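Local coordinates for protein mitomycin biosynthesis 6-O-methyltransferase (Streptomyces lavendulae, PDB 3GWZ) that catalyses O-methylation of the quinone hydroxyl of mitomycin precursors, transferring the methyl group of S-adenosyl-L-methionine to give mitomycins A and B, at residues A[205-210]-A[264-269]; A[230-235]-A[255-260]; A[270-275]-A[299-304]; A[288-293]-A[344-349]. One frame throughout, in Å; residues are numbered along the deposited sequence.

Overall arrangement
All four contacts lie in the methyltransferase domain and reach its seven-stranded sheet. Interaction 1 is central: its strand 205-209 stands between strand 228-233 of interaction 2 and strand 271-275 of interaction 3, and its centre lies about 9 Å from that of interaction 2 and about 8 Å from that of interaction 3. Interactions 2 and 3 lie about 16 Å apart between centres, yet both reach SAH, as does interaction 1: ribose and adenine are held by 2, the amino acid end by 1 and 3. Interaction 4, centred about 12 Å from interaction 3, packs helix 283-296 against the turn joining helix 336-344 to strand 348-355; the Leu290 side chain remains about 14 Å from SAH.

Interaction 1. Residues A[205-210]-A[264-269]; sequences TAVDIG and TIPDGA. With SAH (S-adenosyl-L-homocysteine), chain G.
The amino nitrogen N of SAH is gripped by two backbone carbonyls: Gly210 O lies 2.7 Å from SAH N, and Lys275 O is the second acceptor. Gly210 follows strand 205-209, and its positive phi (63°) is easy for glycine. Along the strand, apolar side chains join it to the loop 264-269. Ile265 CD1 presses into the flank of Ile209, 3.8 Å from Ile209 CG2 and slightly farther from its CG1 and CD1; the two chains cross at about a right angle. Val207 divides its branches. With CG1 anti to the backbone N (chi1 172°), that methyl meets the Pro266 ring, at 4.1 Å from Pro266 CG, whereas Val207 CG2 reaches Ala269 CB at 3.6 Å. The small methyl of Ala269 suits this close approach. At the far end Thr205 OG1 passes 3.3 Å from Ala269 CA, and the threonine hydroxyl hydrogen-bonds to the backbone N of Asp270, just after the loop. Strand 205-209 itself runs between strands 228-233 and 271-275, with the loop laid over Tyr272 and Ile265 reaching Ile293 of helix 283-296.

Interaction 2. Residues A[230-235]-A[255-260]; sequences TLLERP and EILPGD. With SAH (S-adenosyl-L-homocysteine), chain G.
The ribose and adenine site of SAH forms where two neighbouring parallel strands, 228-233 and 254-258, end side by side. Glu233, the last residue of its strand, turns its carboxylate to the ribose diol: SAH O2' donates to Glu233 OE1 at 2.7 Å and SAH O3' to Glu233 OE2, also at 2.7 Å. One carboxylate thus fixes both hydroxyls, and it is itself positioned, since Arg234 N donates to Glu233 OE1 and Gly212 N to OE2. Arg234 adds a second grip on SAH O2', with its NE 2.9 Å away and the hydroxyl at the edge of the guanidinium. Its CG lies over the adenine face, 3.5 Å from SAH C4, while the two terminal nitrogens bond to Trp166 O and Thr169 OG1. With CG anti to the backbone N (chi1 176°), Asp260 extends its carboxylate to the exocyclic amine, and OD1 takes an almost straight bond (170°) from SAH N6 at 2.9 Å, an acceptor suited to the amino group of adenine.

Behind the ligand, the strands form a regular parallel ladder: Leu231 N to Glu255 O, Leu257 N to Leu231 O, Glu233 N to Leu257 O and Gly259 N to Glu233 O. Leu232 CD1 packs on Leu257 CG at 3.9 Å and on Gly259 CA at 3.8 Å, a close approach helped by the glycine's lack of a side chain. On the other face, Leu231 and Ile256 meet beneath helix 235-247. An acidic residue ending the second strand and holding the ribose diol is a hallmark of class I AdoMet-dependent methyltransferases, here within a beta-alpha-beta unit.

Interaction 3. Residues A[270-275]-A[299-304]; sequences DVYLIK and PDSRLL. With SAH (S-adenosyl-L-homocysteine), chain G.
Strands 271-275 and 302-308 are the parallel neighbours of a beta-alpha-beta unit whose connection is helix 283-296. The short strand segments run at 16° to each other, and four backbone bonds join them: Arg302 N to Asp270 O, Tyr272 N to Arg302 O, Leu304 N to Tyr272 O at 2.8 Å, and Ile274 N to Leu304 O. Leu303 CD1 touches two residues of the facing strand, Tyr272 CB at 3.8 Å and Ile274 CG2 at 3.9 Å, on the face toward helix 283-296. On the other face Val271 CG2, anti to the backbone N, packs on Leu304 CG at 4.1 Å. Beta-branched and leucine side chains suit this buried sheet. The Tyr272 hydroxyl is met by Pro266 O and Ala269 N, which ties the ring to the preceding loop. Arg302 folds back so that its NH1 donates to Ser301 O at 3.0 Å, from above the carbonyl plane. Past the ladder, Lys275 bends at its last two torsions (80° and 70°) and sets NZ 2.7 Å from SAH OXT; Ser187 OG also bonds that nitrogen, and Glu190 forms a salt bridge with it. Glu190 thus probably shares the lysine's charge with the SAH carboxylate, which this cation helps anchor.

Interaction 4. Residues A[288-293]-A[344-349]; sequences RILRRI and EKSGLR
The Arg291 guanidinium meets the backbone oxygen of Lys345 side-on: the extended arginine presents the edge carrying NE and NH2 to this single acceptor. Lys345 O lies 2.9 Å from Arg291 NE and 3.0 Å from Arg291 NH2, and only 3° out of the guanidinium plane, so the two bonds form a fork on one acceptor. The extended chain, with chi2 180° and chi3 -179°, carries the guanidinium straight out from helix 283-296, past Ser346. On the way, Arg291 CG brushes Ser346 CA at 3.8 Å.

Ser346 aims its side chain at the helix and sits against Leu290. Its OG is 3.2 Å from Leu290 CB, and the CB atoms of Leu290 and Ser346 are 3.5 Å apart, a tight carbon contact that a small side chain such as serine can make. The polar need of the buried hydroxyl is met by Leu342 O, in the last turn of helix 336-344. Beyond the serine, Leu290 and Leu348 approach with their methyls, Leu290 CD2 lying 4.2 Å from Leu348 CD1, and both touch Leu343. Between Ser346 and Leu348, Gly347 is the first residue to leave helical angles, in a Schellman motif whose positive phi glycine takes easily, and leads into strand 348-355.

The chemistry divides the contact in two. The leucines make a buried apolar contact beside a serine whose hydroxyl is satisfied, while toward the solvent side Arg291 supplies two donors to a carbonyl just after helix 336-344, where its positive charge would probably also be favoured by the helix dipole.

Interaction 1. Residues A[205-210]-A[264-269]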
# COMPACT_ATOMS: atom_id res chain seq x y z
N THR A 205 -35.93 14.15 1.04
CA THR A 205 -35.26 13.79 -0.21
C THR A 205 -34.21 14.80 -0.60
O THR A 205 -34.39 16.01 -0.43
CB THR A 205 -36.24 13.68 -1.37
OG1 THR A 205 -36.97 14.91 -1.49
CG2 THR A 205 -37.23 12.51 -1.17
N ALA A 206 -33.11 14.30 -1.16
CA ALA A 206 -32.02 15.14 -1.65
C ALA A 206 -31.58 14.68 -3.05
O ALA A 206 -31.64 13.49 -3.37
CB ALA A 206 -30.85 15.07 -0.70
N VAL A 207 -31.17 15.62 -3.88
CA VAL A 207 -30.66 15.28 -5.20
C VAL A 207 -29.29 15.95 -5.41
O VAL A 207 -29.17 17.16 -5.24
CB VAL A 207 -31.61 15.75 -6.31
CG1 VAL A 207 -30.96 15.56 -7.67
CG2 VAL A 207 -32.94 14.99 -6.23
N ASP A 208 -28.28 15.16 -5.73
CA ASP A 208 -26.96 15.73 -6.03
C ASP A 208 -26.73 15.78 -7.52
O ASP A 208 -26.59 14.75 -8.19
CB ASP A 208 -25.82 14.95 -5.37
CG ASP A 208 -24.51 15.74 -5.36
OD1 ASP A 208 -24.49 16.87 -5.89
OD2 ASP A 208 -23.49 15.24 -4.82
N ILE A 209 -26.68 17.01 -8.04
CA ILE A 209 -26.59 17.25 -9.46
C ILE A 209 -25.13 17.28 -9.91
O ILE A 209 -24.38 18.13 -9.47
CB ILE A 209 -27.24 18.59 -9.81
CG1 ILE A 209 -28.67 18.64 -9.27
CG2 ILE A 209 -27.20 18.82 -11.32
CD1 ILE A 209 -29.18 20.05 -9.07
N GLY A 210 -24.74 16.36 -10.80
CA GLY A 210 -23.35 16.25 -11.20
C GLY A 210 -22.48 15.87 -10.01
O GLY A 210 -21.41 16.44 -9.78
N THR A 264 -32.18 17.29 -17.80
CA THR A 264 -32.94 16.63 -16.74
C THR A 264 -32.52 17.04 -15.34
O THR A 264 -31.33 17.02 -15.01
CB THR A 264 -32.80 15.11 -16.85
OG1 THR A 264 -33.17 14.68 -18.16
CG2 THR A 264 -33.66 14.40 -15.81
N ILE A 265 -33.50 17.40 -14.52
CA ILE A 265 -33.31 17.52 -13.07
C ILE A 265 -34.53 16.89 -12.41
O ILE A 265 -35.65 17.32 -12.67
CB ILE A 265 -33.25 18.99 -12.61
CG1 ILE A 265 -32.08 19.73 -13.28
CG2 ILE A 265 -33.12 19.07 -11.10
CD1 ILE A 265 -30.72 19.31 -12.76
N PRO A 266 -34.32 15.86 -11.57
CA PRO A 266 -35.45 15.20 -10.91
C PRO A 266 -36.34 16.20 -10.19
O PRO A 266 -35.85 17.05 -9.43
CB PRO A 266 -34.78 14.28 -9.90
CG PRO A 266 -33.44 13.99 -10.49
CD PRO A 266 -33.04 15.24 -11.23
N ASP A 267 -37.64 16.09 -10.41
CA ASP A 267 -38.59 17.05 -9.89
C ASP A 267 -38.99 16.80 -8.43
O ASP A 267 -39.12 15.65 -7.98
CB ASP A 267 -39.83 17.09 -10.80
CG ASP A 267 -40.89 18.03 -10.30
OD1 ASP A 267 -40.67 19.26 -10.34
OD2 ASP A 267 -41.96 17.54 -9.86
N GLY A 268 -39.18 17.89 -7.69
CA GLY A 268 -39.82 17.83 -6.38
C GLY A 268 -39.05 17.29 -5.19
O GLY A 268 -39.66 16.77 -4.26
N ALA A 269 -37.73 17.42 -5.18
CA ALA A 269 -36.97 17.04 -3.99
C ALA A 269 -36.93 18.19 -2.98
O ALA A 269 -37.12 19.34 -3.34
CB ALA A 269 -35.54 16.62 -4.37
N SAH G . -19.89 17.17 -7.64
CA SAH G . -18.65 16.33 -7.76
CB SAH G . -17.97 16.42 -9.14
CG SAH G . -17.52 17.82 -9.60
SD SAH G . -16.64 17.76 -11.15
C SAH G . -17.67 16.74 -6.69
O SAH G . -16.72 16.00 -6.41
OXT SAH G . -17.80 17.81 -6.09
C5' SAH G . -17.96 18.18 -12.27
C4' SAH G . -18.85 16.98 -12.67
O4' SAH G . -19.87 17.34 -13.63
C3' SAH G . -18.14 15.77 -13.28
O3' SAH G . -18.26 14.66 -12.38
C2' SAH G . -18.86 15.47 -14.59
O2' SAH G . -19.12 14.07 -14.80
C1' SAH G . -20.19 16.15 -14.39
N9 SAH G . -20.86 16.59 -15.63
C8 SAH G . -20.31 17.32 -16.63
N7 SAH G . -21.22 17.57 -17.60
C5 SAH G . -22.39 17.01 -17.20
C6 SAH G . -23.76 16.91 -17.74
N6 SAH G . -24.03 17.49 -18.94
N1 SAH G . -24.69 16.23 -17.02
C2 SAH G . -24.39 15.66 -15.84
N3 SAH G . -23.16 15.71 -15.29
C4 SAH G . -22.15 16.36 -15.91

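Interaction 2. Residues A[230-235]-A[255-260]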
# COMPACT_ATOMS: atom_id res chain seq x y z
N THR A 230 -30.86 11.01 -4.63
CA THR A 230 -30.68 10.64 -6.01
C THR A 230 -29.40 11.28 -6.49
O THR A 230 -29.19 12.47 -6.29
CB THR A 230 -31.84 11.15 -6.89
OG1 THR A 230 -33.08 10.62 -6.40
CG2 THR A 230 -31.64 10.72 -8.34
N LEU A 231 -28.54 10.48 -7.12
CA LEU A 231 -27.32 11.02 -7.69
C LEU A 231 -27.43 11.06 -9.21
O LEU A 231 -27.60 10.03 -9.86
CB LEU A 231 -26.13 10.15 -7.31
CG LEU A 231 -24.86 10.81 -7.86
CD1 LEU A 231 -23.87 11.05 -6.76
CD2 LEU A 231 -24.30 10.00 -9.00
N LEU A 232 -27.34 12.26 -9.77
CA LEU A 232 -27.41 12.48 -11.21
C LEU A 232 -26.01 12.72 -11.76
O LEU A 232 -25.31 13.62 -11.30
CB LEU A 232 -28.30 13.69 -11.50
CG LEU A 232 -28.30 14.34 -12.89
CD1 LEU A 232 -28.73 13.34 -13.94
CD2 LEU A 232 -29.23 15.54 -12.89
N GLU A 233 -25.60 11.92 -12.74
CA GLU A 233 -24.28 12.07 -13.38
C GLU A 233 -24.29 11.55 -14.81
O GLU A 233 -25.21 10.81 -15.21
CB GLU A 233 -23.19 11.30 -12.59
CG GLU A 233 -22.34 12.17 -11.67
CD GLU A 233 -21.39 13.06 -12.44
OE1 GLU A 233 -21.26 12.87 -13.67
OE2 GLU A 233 -20.77 13.94 -11.83
N ARG A 234 -23.28 11.94 -15.58
CA ARG A 234 -23.02 11.32 -16.88
C ARG A 234 -22.96 9.80 -16.72
O ARG A 234 -22.40 9.29 -15.75
CB ARG A 234 -21.70 11.83 -17.47
CG ARG A 234 -21.58 13.34 -17.52
CD ARG A 234 -20.37 13.74 -18.35
NE ARG A 234 -19.10 13.48 -17.66
CZ ARG A 234 -17.92 13.40 -18.27
NH1 ARG A 234 -17.84 13.52 -19.60
NH2 ARG A 234 -16.81 13.18 -17.57
N PRO A 235 -23.54 9.08 -17.69
CA PRO A 235 -23.72 7.62 -17.56
C PRO A 235 -22.50 6.83 -17.06
O PRO A 235 -22.65 6.02 -16.15
CB PRO A 235 -24.11 7.20 -18.99
CG PRO A 235 -24.86 8.39 -19.51
CD PRO A 235 -24.18 9.61 -18.90
N GLU A 255 -30.92 6.51 -5.24
CA GLU A 255 -31.15 6.16 -6.63
C GLU A 255 -30.04 6.76 -7.49
O GLU A 255 -29.63 7.89 -7.27
CB GLU A 255 -32.51 6.71 -7.07
CG GLU A 255 -32.72 6.67 -8.58
CD GLU A 255 -34.05 7.26 -8.99
OE1 GLU A 255 -34.14 7.84 -10.09
OE2 GLU A 255 -35.01 7.15 -8.18
N ILE A 256 -29.58 5.99 -8.47
CA ILE A 256 -28.61 6.46 -9.46
C ILE A 256 -29.32 6.85 -10.75
O ILE A 256 -30.02 6.04 -11.35
CB ILE A 256 -27.61 5.35 -9.82
CG1 ILE A 256 -26.90 4.80 -8.57
CG2 ILE A 256 -26.62 5.85 -10.86
CD1 ILE A 256 -26.15 5.84 -7.77
N LEU A 257 -29.12 8.08 -11.19
CA LEU A 257 -29.76 8.60 -12.39
C LEU A 257 -28.73 9.02 -13.42
O LEU A 257 -28.17 10.11 -13.34
CB LEU A 257 -30.64 9.80 -12.03
CG LEU A 257 -31.33 10.49 -13.20
CD1 LEU A 257 -32.14 9.49 -14.02
CD2 LEU A 257 -32.21 11.63 -12.69
N PRO A 258 -28.45 8.14 -14.39
CA PRO A 258 -27.59 8.50 -15.52
C PRO A 258 -28.33 9.53 -16.35
O PRO A 258 -29.48 9.30 -16.72
CB PRO A 258 -27.46 7.19 -16.30
CG PRO A 258 -27.85 6.10 -15.32
CD PRO A 258 -28.88 6.73 -14.44
N GLY A 259 -27.70 10.67 -16.62
CA GLY A 259 -28.41 11.73 -17.32
C GLY A 259 -27.55 12.95 -17.60
O GLY A 259 -26.33 12.92 -17.44
N ASP A 260 -28.21 14.02 -18.03
CA ASP A 260 -27.54 15.23 -18.49
C ASP A 260 -28.26 16.39 -17.82
O ASP A 260 -29.45 16.62 -18.08
CB ASP A 260 -27.67 15.31 -20.02
CG ASP A 260 -27.10 16.60 -20.59
OD1 ASP A 260 -26.75 17.52 -19.82
OD2 ASP A 260 -27.01 16.69 -21.83
N SAH G . -19.89 17.17 -7.64
CA SAH G . -18.65 16.33 -7.76
CB SAH G . -17.97 16.42 -9.14
CG SAH G . -17.52 17.82 -9.60
SD SAH G . -16.64 17.76 -11.15
C SAH G . -17.67 16.74 -6.69
O SAH G . -16.72 16.00 -6.41
OXT SAH G . -17.80 17.81 -6.09
C5' SAH G . -17.96 18.18 -12.27
C4' SAH G . -18.85 16.98 -12.67
O4' SAH G . -19.87 17.34 -13.63
C3' SAH G . -18.14 15.77 -13.28
O3' SAH G . -18.26 14.66 -12.38
C2' SAH G . -18.86 15.47 -14.59
O2' SAH G . -19.12 14.07 -14.80
C1' SAH G . -20.19 16.15 -14.39
N9 SAH G . -20.86 16.59 -15.63
C8 SAH G . -20.31 17.32 -16.63
N7 SAH G . -21.22 17.57 -17.60
C5 SAH G . -22.39 17.01 -17.20
C6 SAH G . -23.76 16.91 -17.74
N6 SAH G . -24.03 17.49 -18.94
N1 SAH G . -24.69 16.23 -17.02
C2 SAH G . -24.39 15.66 -15.84
N3 SAH G . -23.16 15.71 -15.29
C4 SAH G . -22.15 16.36 -15.91

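Interaction 3. Residues A[270-275]-A[299-304]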
# COMPACT_ATOMS: atom_id res chain seq x y z
N ASP A 270 -36.66 17.87 -1.72
CA ASP A 270 -36.53 18.88 -0.67
C ASP A 270 -35.24 19.69 -0.78
O ASP A 270 -35.23 20.91 -0.55
CB ASP A 270 -36.59 18.21 0.71
CG ASP A 270 -37.95 17.61 1.02
OD1 ASP A 270 -38.96 18.16 0.53
OD2 ASP A 270 -38.01 16.60 1.75
N VAL A 271 -34.14 19.04 -1.11
CA VAL A 271 -32.88 19.76 -1.22
C VAL A 271 -32.11 19.31 -2.45
O VAL A 271 -31.99 18.11 -2.73
CB VAL A 271 -32.03 19.63 0.08
CG1 VAL A 271 -31.72 18.16 0.37
CG2 VAL A 271 -30.74 20.45 -0.03
N TYR A 272 -31.63 20.29 -3.21
CA TYR A 272 -30.76 20.01 -4.35
C TYR A 272 -29.35 20.46 -4.01
O TYR A 272 -29.16 21.49 -3.36
CB TYR A 272 -31.27 20.74 -5.60
CG TYR A 272 -32.59 20.18 -6.08
CD1 TYR A 272 -32.63 19.22 -7.08
CD2 TYR A 272 -33.79 20.59 -5.52
CE1 TYR A 272 -33.82 18.68 -7.51
CE2 TYR A 272 -35.00 20.07 -5.94
CZ TYR A 272 -35.01 19.11 -6.93
OH TYR A 272 -36.21 18.58 -7.37
N LEU A 273 -28.36 19.67 -4.42
CA LEU A 273 -26.98 20.02 -4.15
C LEU A 273 -26.23 20.06 -5.47
O LEU A 273 -26.47 19.24 -6.35
CB LEU A 273 -26.33 19.00 -3.21
CG LEU A 273 -26.88 18.90 -1.78
CD1 LEU A 273 -28.15 18.09 -1.77
CD2 LEU A 273 -25.85 18.26 -0.87
N ILE A 274 -25.33 21.03 -5.61
CA ILE A 274 -24.53 21.16 -6.83
C ILE A 274 -23.15 21.71 -6.44
O ILE A 274 -22.99 22.88 -6.14
CB ILE A 274 -25.25 22.02 -7.90
CG1 ILE A 274 -24.50 21.98 -9.24
CG2 ILE A 274 -25.46 23.46 -7.43
CD1 ILE A 274 -25.36 22.45 -10.42
N LYS A 275 -22.17 20.82 -6.40
CA LYS A 275 -20.86 21.14 -5.83
C LYS A 275 -19.79 21.05 -6.90
O LYS A 275 -19.66 20.01 -7.54
CB LYS A 275 -20.54 20.16 -4.68
CG LYS A 275 -19.15 20.33 -4.09
CD LYS A 275 -19.00 19.62 -2.74
CE LYS A 275 -18.76 18.11 -2.88
NZ LYS A 275 -17.41 17.78 -3.43
N PRO A 299 -41.86 25.14 -3.73
CA PRO A 299 -41.73 26.43 -3.04
C PRO A 299 -40.86 26.32 -1.79
O PRO A 299 -40.16 27.27 -1.44
CB PRO A 299 -43.17 26.77 -2.67
CG PRO A 299 -43.98 26.11 -3.75
CD PRO A 299 -43.26 24.84 -4.09
N ASP A 300 -40.92 25.18 -1.11
CA ASP A 300 -40.20 24.98 0.13
C ASP A 300 -38.81 24.35 -0.09
O ASP A 300 -38.04 24.18 0.85
CB ASP A 300 -41.03 24.12 1.10
CG ASP A 300 -41.74 22.96 0.40
OD1 ASP A 300 -42.47 23.20 -0.59
OD2 ASP A 300 -41.60 21.80 0.86
N SER A 301 -38.51 23.99 -1.33
CA SER A 301 -37.23 23.37 -1.65
C SER A 301 -36.07 24.32 -1.41
O SER A 301 -36.23 25.54 -1.44
CB SER A 301 -37.21 22.88 -3.10
OG SER A 301 -38.05 21.75 -3.26
N ARG A 302 -34.89 23.75 -1.18
CA ARG A 302 -33.68 24.54 -1.09
C ARG A 302 -32.62 24.02 -2.06
O ARG A 302 -32.53 22.82 -2.31
CB ARG A 302 -33.14 24.55 0.35
CG ARG A 302 -34.00 25.33 1.34
CD ARG A 302 -34.14 26.79 0.91
NE ARG A 302 -34.86 27.60 1.89
CZ ARG A 302 -36.15 27.93 1.80
NH1 ARG A 302 -36.88 27.50 0.78
NH2 ARG A 302 -36.70 28.68 2.74
N LEU A 303 -31.83 24.94 -2.62
CA LEU A 303 -30.70 24.57 -3.46
C LEU A 303 -29.42 25.01 -2.76
O LEU A 303 -29.34 26.15 -2.30
CB LEU A 303 -30.79 25.25 -4.83
CG LEU A 303 -29.53 25.23 -5.70
CD1 LEU A 303 -29.14 23.80 -6.04
CD2 LEU A 303 -29.76 26.03 -6.98
N LEU A 304 -28.46 24.10 -2.66
CA LEU A 304 -27.15 24.44 -2.13
C LEU A 304 -26.11 24.46 -3.24
O LEU A 304 -25.69 23.41 -3.73
CB LEU A 304 -26.70 23.43 -1.06
CG LEU A 304 -27.68 23.15 0.08
CD1 LEU A 304 -27.02 22.22 1.10
CD2 LEU A 304 -28.14 24.44 0.74
N SAH G . -19.89 17.17 -7.64
CA SAH G . -18.65 16.33 -7.76
CB SAH G . -17.97 16.42 -9.14
CG SAH G . -17.52 17.82 -9.60
SD SAH G . -16.64 17.76 -11.15
C SAH G . -17.67 16.74 -6.69
O SAH G . -16.72 16.00 -6.41
OXT SAH G . -17.80 17.81 -6.09
C5' SAH G . -17.96 18.18 -12.27
C4' SAH G . -18.85 16.98 -12.67
O4' SAH G . -19.87 17.34 -13.63
C3' SAH G . -18.14 15.77 -13.28
O3' SAH G . -18.26 14.66 -12.38
C2' SAH G . -18.86 15.47 -14.59
O2' SAH G . -19.12 14.07 -14.80
C1' SAH G . -20.19 16.15 -14.39
N9 SAH G . -20.86 16.59 -15.63
C8 SAH G . -20.31 17.32 -16.63
N7 SAH G . -21.22 17.57 -17.60
C5 SAH G . -22.39 17.01 -17.20
C6 SAH G . -23.76 16.91 -17.74
N6 SAH G . -24.03 17.49 -18.94
N1 SAH G . -24.69 16.23 -17.02
C2 SAH G . -24.39 15.66 -15.84
N3 SAH G . -23.16 15.71 -15.29
C4 SAH G . -22.15 16.36 -15.91

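Interaction 4. Residues A[288-293]-A[344-349]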
# COMPACT_ATOMS: atom_id res chain seq x y z
N ARG A 288 -28.75 28.14 -17.83
CA ARG A 288 -29.48 26.98 -18.32
C ARG A 288 -29.68 25.96 -17.20
O ARG A 288 -30.78 25.44 -17.00
CB ARG A 288 -28.75 26.32 -19.50
CG ARG A 288 -28.73 27.14 -20.78
CD ARG A 288 -27.79 26.50 -21.82
NE ARG A 288 -28.34 25.25 -22.33
CZ ARG A 288 -27.62 24.29 -22.89
NH1 ARG A 288 -26.30 24.41 -23.03
NH2 ARG A 288 -28.22 23.19 -23.33
N ILE A 289 -28.60 25.66 -16.48
CA ILE A 289 -28.68 24.68 -15.40
C ILE A 289 -29.61 25.17 -14.30
O ILE A 289 -30.50 24.44 -13.85
CB ILE A 289 -27.27 24.36 -14.81
CG1 ILE A 289 -26.40 23.69 -15.87
CG2 ILE A 289 -27.40 23.45 -13.60
CD1 ILE A 289 -24.90 23.76 -15.56
N LEU A 290 -29.43 26.42 -13.88
CA LEU A 290 -30.17 26.97 -12.75
C LEU A 290 -31.67 27.02 -13.05
O LEU A 290 -32.50 26.77 -12.18
CB LEU A 290 -29.66 28.38 -12.43
CG LEU A 290 -28.26 28.44 -11.82
CD1 LEU A 290 -27.84 29.89 -11.60
CD2 LEU A 290 -28.24 27.65 -10.50
N ARG A 291 -32.00 27.37 -14.29
CA ARG A 291 -33.40 27.49 -14.67
C ARG A 291 -34.09 26.12 -14.62
O ARG A 291 -35.22 26.02 -14.16
CB ARG A 291 -33.54 28.13 -16.06
CG ARG A 291 -33.40 29.65 -16.03
CD ARG A 291 -33.54 30.29 -17.41
NE ARG A 291 -33.38 31.74 -17.34
CZ ARG A 291 -33.22 32.54 -18.40
NH1 ARG A 291 -33.19 32.04 -19.62
NH2 ARG A 291 -33.08 33.85 -18.22
N ARG A 292 -33.39 25.08 -15.07
CA ARG A 292 -33.96 23.74 -14.98
C ARG A 292 -34.09 23.29 -13.52
O ARG A 292 -35.04 22.59 -13.17
CB ARG A 292 -33.15 22.73 -15.79
CG ARG A 292 -33.89 21.39 -15.95
CD ARG A 292 -33.27 20.50 -17.00
NE ARG A 292 -33.26 21.12 -18.33
CZ ARG A 292 -34.29 21.12 -19.17
NH1 ARG A 292 -35.43 20.53 -18.83
NH2 ARG A 292 -34.17 21.70 -20.36
N ILE A 293 -33.14 23.69 -12.68
CA ILE A 293 -33.24 23.37 -11.26
C ILE A 293 -34.43 24.11 -10.65
O ILE A 293 -35.25 23.52 -9.97
CB ILE A 293 -31.95 23.73 -10.50
CG1 ILE A 293 -30.79 22.85 -10.98
CG2 ILE A 293 -32.15 23.57 -9.00
CD1 ILE A 293 -29.44 23.32 -10.45
N GLU A 344 -30.61 35.38 -10.10
CA GLU A 344 -31.74 36.25 -10.40
C GLU A 344 -32.32 35.96 -11.78
O GLU A 344 -33.53 35.87 -11.94
CB GLU A 344 -31.35 37.73 -10.30
CG GLU A 344 -32.55 38.68 -10.35
CD GLU A 344 -33.06 38.91 -11.76
OE1 GLU A 344 -32.24 38.93 -12.70
OE2 GLU A 344 -34.29 39.06 -11.92
N LYS A 345 -31.45 35.83 -12.78
CA LYS A 345 -31.91 35.53 -14.13
C LYS A 345 -32.55 34.16 -14.22
O LYS A 345 -33.11 33.79 -15.25
CB LYS A 345 -30.75 35.58 -15.13
CG LYS A 345 -30.15 36.95 -15.34
CD LYS A 345 -29.03 36.89 -16.36
CE LYS A 345 -28.24 38.19 -16.39
NZ LYS A 345 -29.14 39.33 -16.69
N SER A 346 -32.46 33.39 -13.14
CA SER A 346 -32.95 32.02 -13.15
C SER A 346 -34.16 31.83 -12.24
O SER A 346 -34.64 30.71 -12.07
CB SER A 346 -31.83 31.05 -12.73
OG SER A 346 -30.70 31.17 -13.58
N GLY A 347 -34.64 32.92 -11.65
CA GLY A 347 -35.79 32.86 -10.77
C GLY A 347 -35.47 32.36 -9.37
O GLY A 347 -36.34 31.84 -8.67
N LEU A 348 -34.21 32.53 -8.95
CA LEU A 348 -33.75 32.06 -7.65
C LEU A 348 -33.14 33.21 -6.86
O LEU A 348 -32.79 34.24 -7.42
CB LEU A 348 -32.69 30.96 -7.83
CG LEU A 348 -33.15 29.68 -8.52
CD1 LEU A 348 -31.95 28.78 -8.81
CD2 LEU A 348 -34.21 28.95 -7.69
N ARG A 349 -33.01 33.02 -5.56
CA ARG A 349 -32.36 34.05 -4.75
C ARG A 349 -31.62 33.46 -3.57
O ARG A 349 -31.99 32.41 -3.03
CB ARG A 349 -33.38 35.10 -4.30
CG ARG A 349 -34.35 34.61 -3.25
CD ARG A 349 -35.33 35.73 -2.89
NE ARG A 349 -34.65 36.89 -2.32
CZ ARG A 349 -35.05 38.15 -2.49
NH1 ARG A 349 -36.12 38.42 -3.23
NH2 ARG A 349 -34.37 39.14 -1.93